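Local atomic coordinates of putative alpha-N-acetylgalactosaminidase (Bacillus halodurans C-125, PDB entry 3CC1), a protein that probably releases terminal alpha-linked N-acetylgalactosamine from glycoconjugates by hydrolysing the glycosidic bond. Residues 365-370 with 426-431; 395-400 with 407-412; 346-351 with 358-363. All blocks are in the same frame, centred on the assembly; numbering follows the deposited sequence. Where two conformers were deposited one is given.

How the interactions relate
All three contacts are antiparallel pairings in the same C-terminal sheet. Interaction 1 lies mid-sheet and shares backbone bonds with both others: K428 N reaches F398 O of interaction 2, and Y369 N reaches A361 O of interaction 3. Interactions 2 and 3 do not touch, their nearest atoms being about 10 Å apart; each is a hairpin carrying an outermost strand of the sheet within the chain. Interactions 1 and 3 are largely buried, whereas 395-400 with 407-412 is only partly so. Chemistry follows place: an aliphatic face and a Tyr-Glu-Lys face in interaction 1, a partly exposed glutamine bonded to the next residue's carbonyl in interaction 2, aromatic stacking and a subunit-facing arginine in interaction 3.

Interaction 1: residues 365-370 with 426-431; sequences NGEAYV and MLKLSP
This is an antiparallel strand pairing in the middle of the C-terminal sheet, joining 368-370 to 426-431. Four backbone hydrogen bonds establish it, two around the A368-L429 pair and two around V370-L427. The straightest, L429 N to A368 O at 2.8 Å, has its donor above the carbonyl plane, whereas L427 N meets V370 O in plane. Between these pairs Y369 and K428 form a non-hydrogen-bonded pair, where Y369 CA sits 3.2 Å from L427 O in a CA-H...O contact. The pairing belongs to the beta-sandwich domain that follows the TIM barrel in this family, and the two faces of the sheet differ. On one, A368, V370, L427 and L429 are aliphatic: V370 CG2, anti to the carbonyl carbon, lies 4.0 Å from L429 CD1 and CD2, the two side chains crossing obliquely. On the other, K428 runs alongside the Y369 ring, its CG 3.9 Å from Y369 CE1. Y369 OH bonds E367 OE2 at 2.6 Å on the anti lone pair. E367 has CG in the crowded position between N and carbonyl carbon (chi1 87°), and its bent chain crosses K428 obliquely, CG meeting K428 CD. E367 OE2 and K428 NZ stay 6.0 Å apart; the lysine nitrogen bonds a bound polyether, probably from the crystallisation liquor. E367, Y369, K428 and S430, with F398, belong to the pocket of this polyether.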
loop_
_atom_site.group_PDB
_atom_site.type_symbol
_atom_site.label_atom_id
_atom_site.label_comp_id
_atom_site.label_asym_id
_atom_site.label_seq_id
_atom_site.Cartn_x
_atom_site.Cartn_y
_atom_site.Cartn_z
ATOM N N ASN A 365 -18.367 -25.823 -22.585
ATOM C CA ASN A 365 -19.193 -25.900 -23.803
ATOM C C ASN A 365 -18.628 -24.955 -24.864
ATOM O O ASN A 365 -19.377 -24.345 -25.622
ATOM C CB ASN A 365 -20.650 -25.495 -23.495
ATOM C CG ASN A 365 -21.602 -26.695 -23.325
ATOM O OD1 ASN A 365 -21.568 -27.647 -24.110
ATOM N ND2 ASN A 365 -22.473 -26.627 -22.326
ATOM N N GLY A 366 -17.308 -24.800 -24.880
ATOM C CA GLY A 366 -16.644 -23.963 -25.887
ATOM C C GLY A 366 -16.653 -22.473 -25.570
ATOM O O GLY A 366 -16.096 -21.677 -26.300
ATOM N N GLU A 367 -17.281 -22.092 -24.465
ATOM C CA GLU A 367 -17.404 -20.692 -24.103
ATOM C C GLU A 367 -16.417 -20.258 -23.011
ATOM O O GLU A 367 -15.847 -21.059 -22.296
ATOM C CB GLU A 367 -18.852 -20.363 -23.683
ATOM C CG GLU A 367 -19.210 -20.595 -22.210
ATOM C CD GLU A 367 -19.647 -22.017 -21.872
ATOM O OE1 GLU A 367 -19.243 -22.955 -22.592
ATOM O OE2 GLU A 367 -20.367 -22.198 -20.846
ATOM N N ALA A 368 -16.209 -18.956 -22.957
ATOM C CA ALA A 368 -15.454 -18.335 -21.889
ATOM C C ALA A 368 -16.290 -17.221 -21.246
ATOM O O ALA A 368 -17.371 -16.863 -21.722
ATOM C CB ALA A 368 -14.135 -17.819 -22.412
ATOM N N TYR A 369 -15.792 -16.761 -20.105
ATOM C CA TYR A 369 -16.445 -15.738 -19.297
ATOM C C TYR A 369 -15.422 -14.721 -18.878
ATOM O O TYR A 369 -14.285 -15.085 -18.538
ATOM C CB TYR A 369 -17.081 -16.358 -18.044
ATOM C CG TYR A 369 -18.091 -17.400 -18.384
ATOM C CD1 TYR A 369 -19.374 -17.032 -18.758
ATOM C CD2 TYR A 369 -17.770 -18.734 -18.363
ATOM C CE1 TYR A 369 -20.279 -17.934 -19.084
ATOM C CE2 TYR A 369 -18.701 -19.673 -18.681
ATOM C CZ TYR A 369 -19.954 -19.257 -19.051
ATOM O OH TYR A 369 -20.925 -20.163 -19.412
ATOM N N VAL A 370 -15.819 -13.448 -18.961
ATOM C CA VAL A 370 -15.013 -12.353 -18.486
ATOM C C VAL A 370 -15.852 -11.446 -17.587
ATOM O O VAL A 370 -16.937 -11.014 -17.948
ATOM C CB VAL A 370 -14.369 -11.541 -19.673
ATOM C CG1 VAL A 370 -13.680 -10.286 -19.167
ATOM C CG2 VAL A 370 -13.383 -12.426 -20.478
HETATM N N MSE A 426 -20.718 -9.004 -16.436
HETATM C CA MSE A 426 -20.314 -10.377 -16.700
HETATM C C MSE A 426 -20.613 -10.756 -18.155
HETATM O O MSE A 426 -21.764 -10.701 -18.608
HETATM C CB MSE A 426 -21.004 -11.330 -15.723
HETATM C CG MSE A 426 -20.641 -12.781 -15.929
HETATM SE SE MSE A 426 -18.847 -13.194 -15.374
HETATM C CE MSE A 426 -19.156 -13.612 -13.482
ATOM N N LEU A 427 -19.547 -11.082 -18.892
ATOM C CA LEU A 427 -19.661 -11.420 -20.304
ATOM C C LEU A 427 -19.486 -12.913 -20.526
ATOM O O LEU A 427 -18.679 -13.576 -19.854
ATOM C CB LEU A 427 -18.619 -10.676 -21.145
ATOM C CG LEU A 427 -18.507 -9.151 -21.033
ATOM C CD1 LEU A 427 -17.189 -8.670 -21.560
ATOM C CD2 LEU A 427 -19.640 -8.492 -21.807
ATOM N N LYS A 428 -20.288 -13.426 -21.451
ATOM C CA LYS A 428 -20.025 -14.731 -22.071
ATOM C C LYS A 428 -19.466 -14.509 -23.451
ATOM O O LYS A 428 -20.017 -13.739 -24.237
ATOM C CB LYS A 428 -21.291 -15.580 -22.172
ATOM C CG LYS A 428 -21.056 -16.955 -22.823
ATOM C CD LYS A 428 -22.218 -17.899 -22.641
ATOM C CE LYS A 428 -23.321 -17.715 -23.653
ATOM N NZ LYS A 428 -24.459 -18.667 -23.355
ATOM N N LEU A 429 -18.367 -15.197 -23.738
ATOM C CA LEU A 429 -17.730 -15.141 -25.027
ATOM C C LEU A 429 -17.983 -16.463 -25.698
ATOM O O LEU A 429 -17.465 -17.487 -25.240
ATOM C CB LEU A 429 -16.217 -14.948 -24.879
ATOM C CG LEU A 429 -15.630 -13.618 -24.426
ATOM C CD1 LEU A 429 -16.284 -13.149 -23.177
ATOM C CD2 LEU A 429 -14.143 -13.725 -24.219
ATOM N N SER A 430 -18.790 -16.483 -26.748
ATOM C CA SER A 430 -18.967 -17.740 -27.470
ATOM C C SER A 430 -18.396 -17.673 -28.869
ATOM O O SER A 430 -18.195 -16.598 -29.414
ATOM C CB SER A 430 -20.435 -18.246 -27.458
ATOM O OG SER A 430 -21.364 -17.237 -27.759
ATOM N N PRO A 431 -18.106 -18.838 -29.442
ATOM C CA PRO A 431 -17.550 -18.880 -30.756
ATOM C C PRO A 431 -18.431 -18.167 -31.764
ATOM O O PRO A 431 -19.662 -18.214 -31.697
ATOM C CB PRO A 431 -17.446 -20.371 -31.075
ATOM C CG PRO A 431 -17.971 -21.111 -29.920
ATOM C CD PRO A 431 -18.412 -20.162 -28.882
#

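Interaction 2: residues 395-400 with 407-412; sequences VQLFNV and QSLAPS
Two backbone hydrogen bonds bracket V395 and L409: V395 N to L409 O at 2.9 Å and L409 N to V395 O at 2.8 Å, both with the donor in the carbonyl plane. A third, L397 N to Q407 O at 2.7 Å, comes nearly along the C=O axis but is bent to 149° at the hydrogen. Q407 bonds within its own strand, NE2 giving to S408 O at 2.9 Å; the acceptor lies in the amide plane, which limits how the amide can turn. Q407 CG occupies the crowded position between N and carbonyl carbon (chi1 62°), and the chain runs extended beyond it. An alanine here would remove the amide bond to S408 O and the CG contact with L397, and would probably weaken packing against L397 and F415. The segments form a beta hairpin whose second strand, 404-409, is outermost in the sheet within this chain, while the first also pairs with 424-431. Apolar packing gathers on the face bearing V395, L397 and L409. L397 CD1 touches both Q407 CG and L409 CB at 4.2 Å, running beside the glutamine but crossing the leucine obliquely. V395 CG2, in the crowded position, lies 4.1 Å from L409 CB. F415 of strand 415-419 packs against L397, Q407 and L409. S408 and Q396 point to the other face, where Q396 OE1 accepts from R433 N.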
loop_
_atom_site.group_PDB
_atom_site.type_symbol
_atom_site.label_atom_id
_atom_site.label_comp_id
_atom_site.label_asym_id
_atom_site.label_seq_id
_atom_site.Cartn_x
_atom_site.Cartn_y
_atom_site.Cartn_z
ATOM N N VAL A 395 -15.393 -13.753 -31.631
ATOM C CA VAL A 395 -16.407 -14.261 -30.716
ATOM C C VAL A 395 -17.614 -13.356 -30.713
ATOM O O VAL A 395 -17.558 -12.214 -31.170
ATOM C CB VAL A 395 -15.877 -14.369 -29.225
ATOM C CG1 VAL A 395 -14.677 -15.280 -29.126
ATOM C CG2 VAL A 395 -15.586 -12.957 -28.603
ATOM N N GLN A 396 -18.732 -13.926 -30.246
ATOM C CA GLN A 396 -19.977 -13.216 -29.891
ATOM C C GLN A 396 -19.938 -12.888 -28.386
ATOM O O GLN A 396 -19.539 -13.730 -27.587
ATOM C CB GLN A 396 -21.216 -14.106 -30.226
ATOM C CG GLN A 396 -21.830 -13.926 -31.659
ATOM C CD GLN A 396 -22.565 -15.142 -32.240
ATOM O OE1 GLN A 396 -22.375 -15.464 -33.426
ATOM N NE2 GLN A 396 -23.425 -15.786 -31.457
ATOM N N LEU A 397 -20.306 -11.665 -27.997
ATOM C CA LEU A 397 -20.307 -11.282 -26.575
ATOM C C LEU A 397 -21.728 -11.115 -26.082
ATOM O O LEU A 397 -22.534 -10.431 -26.717
ATOM C CB LEU A 397 -19.552 -9.974 -26.301
ATOM C CG LEU A 397 -18.075 -9.825 -26.662
ATOM C CD1 LEU A 397 -17.560 -8.462 -26.215
ATOM C CD2 LEU A 397 -17.265 -10.933 -26.007
ATOM N N PHE A 398 -22.011 -11.739 -24.939
ATOM C CA PHE A 398 -23.330 -11.653 -24.281
ATOM C C PHE A 398 -23.183 -11.168 -22.864
ATOM O O PHE A 398 -22.185 -11.467 -22.192
ATOM C CB PHE A 398 -24.039 -13.007 -24.229
ATOM C CG PHE A 398 -24.304 -13.605 -25.560
ATOM C CD1 PHE A 398 -23.312 -14.314 -26.238
ATOM C CD2 PHE A 398 -25.529 -13.474 -26.145
ATOM C CE1 PHE A 398 -23.556 -14.885 -27.467
ATOM C CE2 PHE A 398 -25.776 -14.046 -27.409
ATOM C CZ PHE A 398 -24.786 -14.741 -28.054
ATOM N N ASN A 399 -24.176 -10.394 -22.449
ATOM C CA ASN A 399 -24.365 -9.946 -21.072
ATOM C C ASN A 399 -25.068 -11.059 -20.320
ATOM O O ASN A 399 -26.214 -11.374 -20.596
ATOM C CB ASN A 399 -25.218 -8.671 -21.068
ATOM C CG ASN A 399 -25.511 -8.139 -19.651
ATOM O OD1 ASN A 399 -25.595 -8.871 -18.690
ATOM N ND2 ASN A 399 -25.724 -6.839 -19.559
ATOM N N VAL A 400 -24.374 -11.692 -19.392
ATOM C CA VAL A 400 -24.913 -12.922 -18.759
ATOM C C VAL A 400 -26.141 -12.609 -17.903
ATOM O O VAL A 400 -27.131 -13.319 -17.942
ATOM C CB VAL A 400 -23.851 -13.678 -17.932
ATOM C CG1 VAL A 400 -24.524 -14.860 -17.160
ATOM C CG2 VAL A 400 -22.703 -14.163 -18.833
ATOM N N GLN A 407 -22.234 -7.622 -28.816
ATOM C CA GLN A 407 -21.566 -7.451 -30.118
ATOM C C GLN A 407 -20.608 -8.571 -30.387
ATOM O O GLN A 407 -20.324 -9.396 -29.519
ATOM C CB GLN A 407 -20.715 -6.198 -30.121
ATOM C CG GLN A 407 -19.603 -6.276 -29.093
ATOM C CD GLN A 407 -18.651 -5.070 -29.120
ATOM O OE1 GLN A 407 -18.927 -4.054 -28.499
ATOM N NE2 GLN A 407 -17.513 -5.211 -29.796
ATOM N N SER A 408 -20.052 -8.566 -31.593
ATOM C CA SER A 408 -18.996 -9.501 -31.907
ATOM C C SER A 408 -17.679 -8.799 -31.595
ATOM O O SER A 408 -17.654 -7.571 -31.418
ATOM C CB SER A 408 -19.107 -9.944 -33.362
ATOM O OG SER A 408 -18.581 -8.937 -34.190
ATOM N N LEU A 409 -16.610 -9.564 -31.411
ATOM C CA LEU A 409 -15.319 -8.993 -31.098
ATOM C C LEU A 409 -14.270 -9.847 -31.764
ATOM O O LEU A 409 -14.252 -11.059 -31.563
ATOM C CB LEU A 409 -15.101 -8.957 -29.570
ATOM C CG LEU A 409 -13.794 -8.297 -29.128
ATOM C CD1 LEU A 409 -13.846 -6.763 -29.399
ATOM C CD2 LEU A 409 -13.509 -8.640 -27.615
ATOM N N ALA A 410 -13.420 -9.201 -32.564
ATOM C CA ALA A 410 -12.359 -9.836 -33.332
ATOM C C ALA A 410 -11.047 -9.726 -32.563
ATOM O O ALA A 410 -10.883 -8.835 -31.720
ATOM C CB ALA A 410 -12.218 -9.146 -34.724
ATOM N N PRO A 411 -10.094 -10.623 -32.830
ATOM C CA PRO A 411 -8.832 -10.490 -32.100
ATOM C C PRO A 411 -8.119 -9.116 -32.294
ATOM O O PRO A 411 -7.347 -8.658 -31.421
ATOM C CB PRO A 411 -7.996 -11.622 -32.692
ATOM C CG PRO A 411 -8.969 -12.608 -33.112
ATOM C CD PRO A 411 -10.091 -11.808 -33.697
ATOM N N SER A 412 -8.393 -8.441 -33.407
ATOM C CA SER A 412 -7.724 -7.167 -33.657
ATOM C C SER A 412 -8.395 -5.973 -32.977
ATOM O O SER A 412 -7.964 -4.845 -33.184
ATOM C CB SER A 412 -7.675 -6.879 -35.151
ATOM O OG SER A 412 -8.989 -6.898 -35.703
#

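Interaction 3: residues 346-351 with 358-363; sequences LNRFVY and AWAANG
L346 lies where the chain turns a corner, and its CD1 packs 3.7 Å from N362 OD1. N347 turns its CB away from the partner strand, yet ND2 still touches A361 CB while bonding I310 O and S344 OG. At R348 the backbone N and O pair with A360, both bonds nearly along the C=O axis. Its CG stands in the crowded position between N and carbonyl carbon (chi1 67°), and the extended chain brings the guanidinium over A360 CB. R348 NH1 bonds N362 OD1 at 3.1 Å and L346 O at 2.7 Å, both close to the guanidinium plane. R348 NE forms a salt bridge with E3 OE2 of the second subunit, so this arginine ties the hairpin to the neighbouring chain. Strand 345-353 of this hairpin is outermost in the sheet within the chain, while 356-362 also pairs with 368-374. F349 CB sits 4.0 Å above the centroid of the W359 six-membered ring, 5° off its normal, and the F349 edge points at the indole face in a T-shaped pair, planes at 64°. Next comes a classic beta bulge, with V350 and Y351 both opposite A358. V350 N bonds A358 O at 2.9 Å, and Y351 N reaches the same oxygen weakly. A358 CB lies over one face of the Y351 ring, 3.5 Å from the ring centroid, a CH-pi contact, while Y351 OH bonds Q383 O.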
loop_
_atom_site.group_PDB
_atom_site.type_symbol
_atom_site.label_atom_id
_atom_site.label_comp_id
_atom_site.label_asym_id
_atom_site.label_seq_id
_atom_site.Cartn_x
_atom_site.Cartn_y
_atom_site.Cartn_z
ATOM N N LEU A 346 -10.410 -22.929 -14.926
ATOM C CA LEU A 346 -9.365 -21.977 -15.336
ATOM C C LEU A 346 -9.612 -20.566 -14.779
ATOM O O LEU A 346 -9.141 -19.560 -15.295
ATOM C CB LEU A 346 -9.273 -21.965 -16.859
ATOM C CG LEU A 346 -8.740 -23.251 -17.493
ATOM C CD1 LEU A 346 -8.810 -23.115 -19.020
ATOM C CD2 LEU A 346 -7.338 -23.646 -17.002
ATOM N N ASN A 347 -10.354 -20.529 -13.697
ATOM C CA ASN A 347 -10.731 -19.284 -13.000
ATOM C C ASN A 347 -9.518 -18.491 -12.591
ATOM O O ASN A 347 -8.636 -18.997 -11.908
ATOM C CB ASN A 347 -11.592 -19.607 -11.788
ATOM C CG ASN A 347 -12.763 -20.468 -12.162
ATOM O OD1 ASN A 347 -12.586 -21.644 -12.446
ATOM N ND2 ASN A 347 -13.962 -19.864 -12.243
ATOM N N ARG A 348 -9.450 -17.253 -13.058
ATOM C CA ARG A 348 -8.197 -16.502 -12.989
ATOM C C ARG A 348 -8.369 -14.996 -13.031
ATOM O O ARG A 348 -9.272 -14.440 -13.674
ATOM C CB ARG A 348 -7.249 -16.936 -14.113
ATOM C CG ARG A 348 -7.717 -16.585 -15.528
ATOM C CD ARG A 348 -6.942 -17.423 -16.533
ATOM N NE ARG A 348 -7.340 -17.201 -17.917
ATOM C CZ ARG A 348 -8.404 -17.725 -18.482
ATOM N NH1 ARG A 348 -9.243 -18.471 -17.799
ATOM N NH2 ARG A 348 -8.649 -17.479 -19.746
ATOM N N PHE A 349 -7.482 -14.354 -12.289
ATOM C CA PHE A 349 -7.352 -12.904 -12.250
ATOM C C PHE A 349 -6.657 -12.446 -13.555
ATOM O O PHE A 349 -5.648 -13.005 -13.917
ATOM C CB PHE A 349 -6.560 -12.524 -10.993
ATOM C CG PHE A 349 -6.143 -11.071 -10.928
ATOM C CD1 PHE A 349 -7.065 -10.074 -10.854
ATOM C CD2 PHE A 349 -4.821 -10.727 -10.936
ATOM C CE1 PHE A 349 -6.674 -8.754 -10.799
ATOM C CE2 PHE A 349 -4.442 -9.405 -10.878
ATOM C CZ PHE A 349 -5.388 -8.421 -10.826
ATOM N N VAL A 350 -7.208 -11.455 -14.268
ATOM C CA VAL A 350 -6.636 -11.015 -15.568
ATOM C C VAL A 350 -5.837 -9.707 -15.442
ATOM O O VAL A 350 -4.680 -9.624 -15.866
ATOM C CB VAL A 350 -7.733 -10.935 -16.678
ATOM C CG1 VAL A 350 -7.198 -10.318 -17.952
ATOM C CG2 VAL A 350 -8.332 -12.325 -16.922
ATOM N N TYR A 351 -6.432 -8.685 -14.862
ATOM C CA TYR A 351 -5.751 -7.429 -14.704
ATOM C C TYR A 351 -6.371 -6.553 -13.629
ATOM O O TYR A 351 -7.512 -6.689 -13.249
ATOM C CB TYR A 351 -5.621 -6.644 -16.052
ATOM C CG TYR A 351 -6.879 -5.969 -16.588
ATOM C CD1 TYR A 351 -7.495 -4.929 -15.896
ATOM C CD2 TYR A 351 -7.405 -6.324 -17.798
ATOM C CE1 TYR A 351 -8.632 -4.312 -16.376
ATOM C CE2 TYR A 351 -8.537 -5.676 -18.320
ATOM C CZ TYR A 351 -9.133 -4.660 -17.602
ATOM O OH TYR A 351 -10.220 -3.982 -18.107
ATOM N N ALA A 358 -10.347 -7.046 -14.043
ATOM C CA ALA A 358 -10.870 -8.121 -14.944
ATOM C C ALA A 358 -10.514 -9.493 -14.376
ATOM O O ALA A 358 -9.445 -9.651 -13.773
ATOM C CB ALA A 358 -10.306 -7.932 -16.384
ATOM N N TRP A 359 -11.465 -10.430 -14.438
ATOM C CA TRP A 359 -11.253 -11.838 -14.107
ATOM C C TRP A 359 -11.872 -12.626 -15.285
ATOM O O TRP A 359 -12.708 -12.088 -16.019
ATOM C CB TRP A 359 -11.972 -12.273 -12.808
ATOM C CG TRP A 359 -11.345 -11.810 -11.524
ATOM C CD1 TRP A 359 -11.263 -10.517 -11.078
ATOM C CD2 TRP A 359 -10.772 -12.612 -10.500
ATOM N NE1 TRP A 359 -10.630 -10.470 -9.887
ATOM C CE2 TRP A 359 -10.318 -11.738 -9.498
ATOM C CE3 TRP A 359 -10.588 -13.975 -10.338
ATOM C CZ2 TRP A 359 -9.697 -12.177 -8.353
ATOM C CZ3 TRP A 359 -9.961 -14.414 -9.229
ATOM C CH2 TRP A 359 -9.521 -13.513 -8.229
ATOM N N ALA A 360 -11.460 -13.876 -15.445
ATOM C CA ALA A 360 -11.960 -14.755 -16.500
ATOM C C ALA A 360 -12.092 -16.211 -16.059
ATOM O O ALA A 360 -11.492 -16.678 -15.064
ATOM C CB ALA A 360 -11.061 -14.646 -17.743
ATOM N N ALA A 361 -12.888 -16.940 -16.826
ATOM C CA ALA A 361 -12.993 -18.385 -16.691
ATOM C C ALA A 361 -13.471 -19.001 -17.992
ATOM O O ALA A 361 -13.890 -18.311 -18.925
ATOM C CB ALA A 361 -13.940 -18.801 -15.506
ATOM N N ASN A 362 -13.402 -20.320 -18.026
ATOM C CA ASN A 362 -13.787 -21.077 -19.189
ATOM C C ASN A 362 -14.906 -22.032 -18.853
ATOM O O ASN A 362 -14.921 -22.665 -17.802
ATOM C CB ASN A 362 -12.587 -21.833 -19.765
ATOM C CG ASN A 362 -11.598 -20.893 -20.447
ATOM O OD1 ASN A 362 -10.917 -20.120 -19.807
ATOM N ND2 ASN A 362 -11.568 -20.926 -21.726
ATOM N N GLY A 363 -15.867 -22.096 -19.769
ATOM C CA GLY A 363 -16.977 -23.011 -19.649
ATOM C C GLY A 363 -16.607 -24.316 -20.308
ATOM O O GLY A 363 -15.511 -24.471 -20.823
#